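Local coordinates for protein Bis(5'-nucleosyl)-tetraphosphatase [asymmetrical] (Caenorhabditis elegans, PDB 1KTG) that hydrolyses diadenosine tetraphosphate asymmetrically to AMP and ATP, using divalent metal ions as cofactors, at residues E19-Q24 against T33-H38. Residues are numbered along the deposited sequence; the frame is centred on the assembly and turned at random.
Sequences EFLLLQ and TPPKGH. With MG (magnesium ion), chain F; AMP (adenosine monophosphate), chain J; PO4 (phosphate ion), chain C.
Leu23 and Thr33 form an antiparallel hydrogen-bonded pair: Leu23 N donates to Thr33 O at 2.8 Å with an N-H...O angle of 165°, and Thr33 N returns a bond to Leu23 O at 3.1 Å. Beyond this pair Pro34 and Pro35 have no N-H to extend the ladder, and the contact passes to side chains. Leu23 sends CD1 to 4.0 Å from Pro35 CG, the two side chains crossing at about a right angle. Leu22 CD2 packs against the other proline, 4.0 Å from Pro34 CD. Thr33 OG1 sits between the backbone N and the carbonyl carbon (chi1 77°), where it donates to Pro34 O at 2.7 Å and accepts from Lys36 NZ at 3.2 Å. The side chain of Lys36, bent at chi2 and chi4, puts its NZ in a hydrogen bond with AMP O1P at 2.6 Å. A valine in place of Thr33 would probably leave Pro34 O without this donor and Lys36 NZ without its OG1 acceptor, less firmly positioned beside the AMP phosphate. Lys36 O binds magnesium at 2.0 Å, and Glu56 OE2 is a further ligand of that ion. The arrangement thus joins the hairpin of strands 17-25 and 32-38 to the Nudix active site: the second strand supplies Thr33 and Lys36 to the AMP pocket, then enters the Nudix box at Gly37 and His38.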
loop_
_atom_site.group_PDB
_atom_site.type_symbol
_atom_site.label_atom_id
_atom_site.label_comp_id
_atom_site.label_asym_id
_atom_site.label_seq_id
_atom_site.Cartn_x
_atom_site.Cartn_y
_atom_site.Cartn_z
ATOM N N GLU A 19 -1.423 -9.131 8.765
ATOM C CA GLU A 19 -0.135 -8.843 8.147
ATOM C C GLU A 19 -0.366 -7.884 6.995
ATOM O O GLU A 19 -1.367 -8.001 6.288
ATOM C CB GLU A 19 0.531 -10.121 7.633
ATOM C CG GLU A 19 0.890 -11.106 8.732
ATOM C CD GLU A 19 1.616 -12.345 8.205
ATOM O OE1 GLU A 19 1.458 -12.671 7.014
ATOM O OE2 GLU A 19 2.338 -12.995 8.984
ATOM N N PHE A 20 0.547 -6.928 6.844
ATOM C CA PHE A 20 0.523 -5.927 5.764
ATOM C C PHE A 20 1.582 -6.214 4.686
ATOM O O PHE A 20 2.734 -6.575 5.000
ATOM C CB PHE A 20 0.771 -4.524 6.344
ATOM C CG PHE A 20 -0.249 -4.111 7.366
ATOM C CD1 PHE A 20 -0.013 -4.315 8.708
ATOM C CD2 PHE A 20 -1.461 -3.563 6.974
ATOM C CE1 PHE A 20 -0.956 -3.961 9.660
ATOM C CE2 PHE A 20 -2.411 -3.200 7.919
ATOM C CZ PHE A 20 -2.152 -3.413 9.264
ATOM N N LEU A 21 1.212 -6.032 3.422
ATOM C CA LEU A 21 2.134 -6.285 2.320
ATOM C C LEU A 21 2.974 -5.047 2.000
ATOM O O LEU A 21 2.438 -3.980 1.739
ATOM C CB LEU A 21 1.378 -6.730 1.062
ATOM C CG LEU A 21 2.234 -7.007 -0.187
ATOM C CD1 LEU A 21 3.203 -8.167 0.033
ATOM C CD2 LEU A 21 1.368 -7.253 -1.425
ATOM N N LEU A 22 4.289 -5.198 2.045
ATOM C CA LEU A 22 5.192 -4.130 1.662
ATOM C C LEU A 22 6.054 -4.610 0.506
ATOM O O LEU A 22 6.439 -5.797 0.454
ATOM C CB LEU A 22 6.070 -3.689 2.833
ATOM C CG LEU A 22 5.333 -3.026 3.997
ATOM C CD1 LEU A 22 6.328 -2.671 5.091
ATOM C CD2 LEU A 22 4.584 -1.783 3.554
ATOM N N LEU A 23 6.357 -3.674 -0.401
ATOM C CA LEU A 23 7.191 -3.910 -1.584
ATOM C C LEU A 23 8.456 -3.043 -1.535
ATOM O O LEU A 23 8.418 -1.860 -1.189
ATOM C CB LEU A 23 6.426 -3.569 -2.860
ATOM C CG LEU A 23 5.012 -4.112 -3.019
ATOM C CD1 LEU A 23 4.447 -3.630 -4.348
ATOM C CD2 LEU A 23 4.992 -5.629 -2.945
ATOM N N GLN A 24 9.580 -3.640 -1.888
ATOM C CA GLN A 24 10.844 -2.938 -1.860
ATOM C C GLN A 24 11.203 -2.455 -3.261
ATOM O O GLN A 24 11.301 -3.252 -4.205
ATOM C CB GLN A 24 11.941 -3.843 -1.307
ATOM C CG GLN A 24 13.188 -3.090 -0.961
ATOM C CD GLN A 24 14.356 -3.996 -0.650
ATOM O OE1 GLN A 24 14.447 -5.108 -1.176
ATOM N NE2 GLN A 24 15.265 -3.515 0.192
ATOM N N THR A 33 7.100 0.373 0.482
ATOM C CA THR A 33 5.756 0.933 0.602
ATOM C C THR A 33 4.778 -0.129 0.145
ATOM O O THR A 33 5.180 -1.117 -0.473
ATOM C CB THR A 33 5.550 2.168 -0.295
ATOM O OG1 THR A 33 5.348 1.742 -1.649
ATOM C CG2 THR A 33 6.773 3.087 -0.333
ATOM N N PRO A 34 3.495 0.057 0.438
ATOM C CA PRO A 34 2.478 -0.825 -0.127
ATOM C C PRO A 34 2.409 -0.511 -1.616
ATOM O O PRO A 34 3.034 0.464 -2.035
ATOM C CB PRO A 34 1.185 -0.395 0.594
ATOM C CG PRO A 34 1.648 0.387 1.777
ATOM C CD PRO A 34 2.907 1.074 1.322
ATOM N N PRO A 35 1.698 -1.308 -2.404
ATOM C CA PRO A 35 1.591 -1.044 -3.840
ATOM C C PRO A 35 0.974 0.324 -4.047
ATOM O O PRO A 35 -0.049 0.606 -3.450
ATOM C CB PRO A 35 0.652 -2.150 -4.337
ATOM C CG PRO A 35 0.669 -3.201 -3.240
ATOM C CD PRO A 35 0.930 -2.493 -1.992
ATOM N N LYS A 36 1.589 1.171 -4.870
ATOM C CA LYS A 36 1.070 2.524 -5.085
ATOM C C LYS A 36 1.793 3.196 -6.235
ATOM O O LYS A 36 2.910 2.827 -6.569
ATOM C CB LYS A 36 1.236 3.371 -3.823
ATOM C CG LYS A 36 2.677 3.606 -3.427
ATOM C CD LYS A 36 3.242 4.901 -3.977
ATOM C CE LYS A 36 4.596 5.256 -3.336
ATOM N NZ LYS A 36 5.692 4.262 -3.607
ATOM N N GLY A 37 1.176 4.204 -6.827
ATOM C CA GLY A 37 1.813 4.883 -7.936
ATOM C C GLY A 37 1.094 6.148 -8.354
ATOM O O GLY A 37 0.069 6.526 -7.798
ATOM N N HIS A 38 1.659 6.822 -9.339
ATOM C CA HIS A 38 1.095 8.082 -9.771
ATOM C C HIS A 38 -0.248 7.882 -10.435
ATOM O O HIS A 38 -0.494 6.862 -11.097
ATOM C CB HIS A 38 2.036 8.782 -10.752
ATOM C CG HIS A 38 3.315 9.248 -10.135
ATOM N ND1 HIS A 38 3.369 10.278 -9.219
ATOM C CD2 HIS A 38 4.592 8.839 -10.315
ATOM C CE1 HIS A 38 4.624 10.476 -8.856
ATOM N NE2 HIS A 38 5.388 9.625 -9.517
HETATM MG MG MG F . 4.768 2.504 -7.327
HETATM P P AMP J . 7.950 7.012 -3.742
HETATM O O1P AMP J . 7.783 5.694 -3.012
HETATM O O2P AMP J . 6.833 7.965 -3.380
HETATM O O3P AMP J . 8.177 6.736 -5.199
HETATM O "O5'" AMP J . 9.317 7.645 -3.173
HETATM C "C5'" AMP J . 9.855 8.850 -3.710
HETATM C "C4'" AMP J . 10.919 9.357 -2.753
HETATM O "O4'" AMP J . 10.267 9.762 -1.554
HETATM C "C3'" AMP J . 11.922 8.276 -2.384
HETATM O "O3'" AMP J . 13.228 8.832 -2.374
HETATM C "C2'" AMP J . 11.493 7.798 -1.006
HETATM O "O2'" AMP J . 12.592 7.523 -0.150
HETATM C "C1'" AMP J . 10.677 8.953 -0.448
HETATM N N9 AMP J . 9.483 8.540 0.327
HETATM C C8 AMP J . 8.650 7.503 0.093
HETATM N N7 AMP J . 7.675 7.476 1.036
HETATM C C5 AMP J . 7.867 8.493 1.871
HETATM C C6 AMP J . 7.187 9.016 3.073
HETATM N N6 AMP J . 6.079 8.402 3.557
HETATM N N1 AMP J . 7.704 10.103 3.666
HETATM C C2 AMP J . 8.808 10.717 3.188
HETATM N N3 AMP J . 9.470 10.283 2.092
HETATM C C4 AMP J . 9.059 9.201 1.412
HETATM P P PO4 C . 4.840 4.631 -9.861
HETATM O O1 PO4 C . 4.501 3.296 -9.225
HETATM O O2 PO4 C . 5.969 4.432 -10.867
HETATM O O3 PO4 C . 3.626 5.182 -10.564
HETATM O O4 PO4 C . 5.311 5.557 -8.747
HETATM O O HOH W 1 8.516 0.739 -2.623
HETATM O O HOH W 2 5.118 1.623 -5.424
HETATM O O HOH W 3 5.616 4.264 -6.551
HETATM O O HOH W 4 6.728 1.924 -7.951
#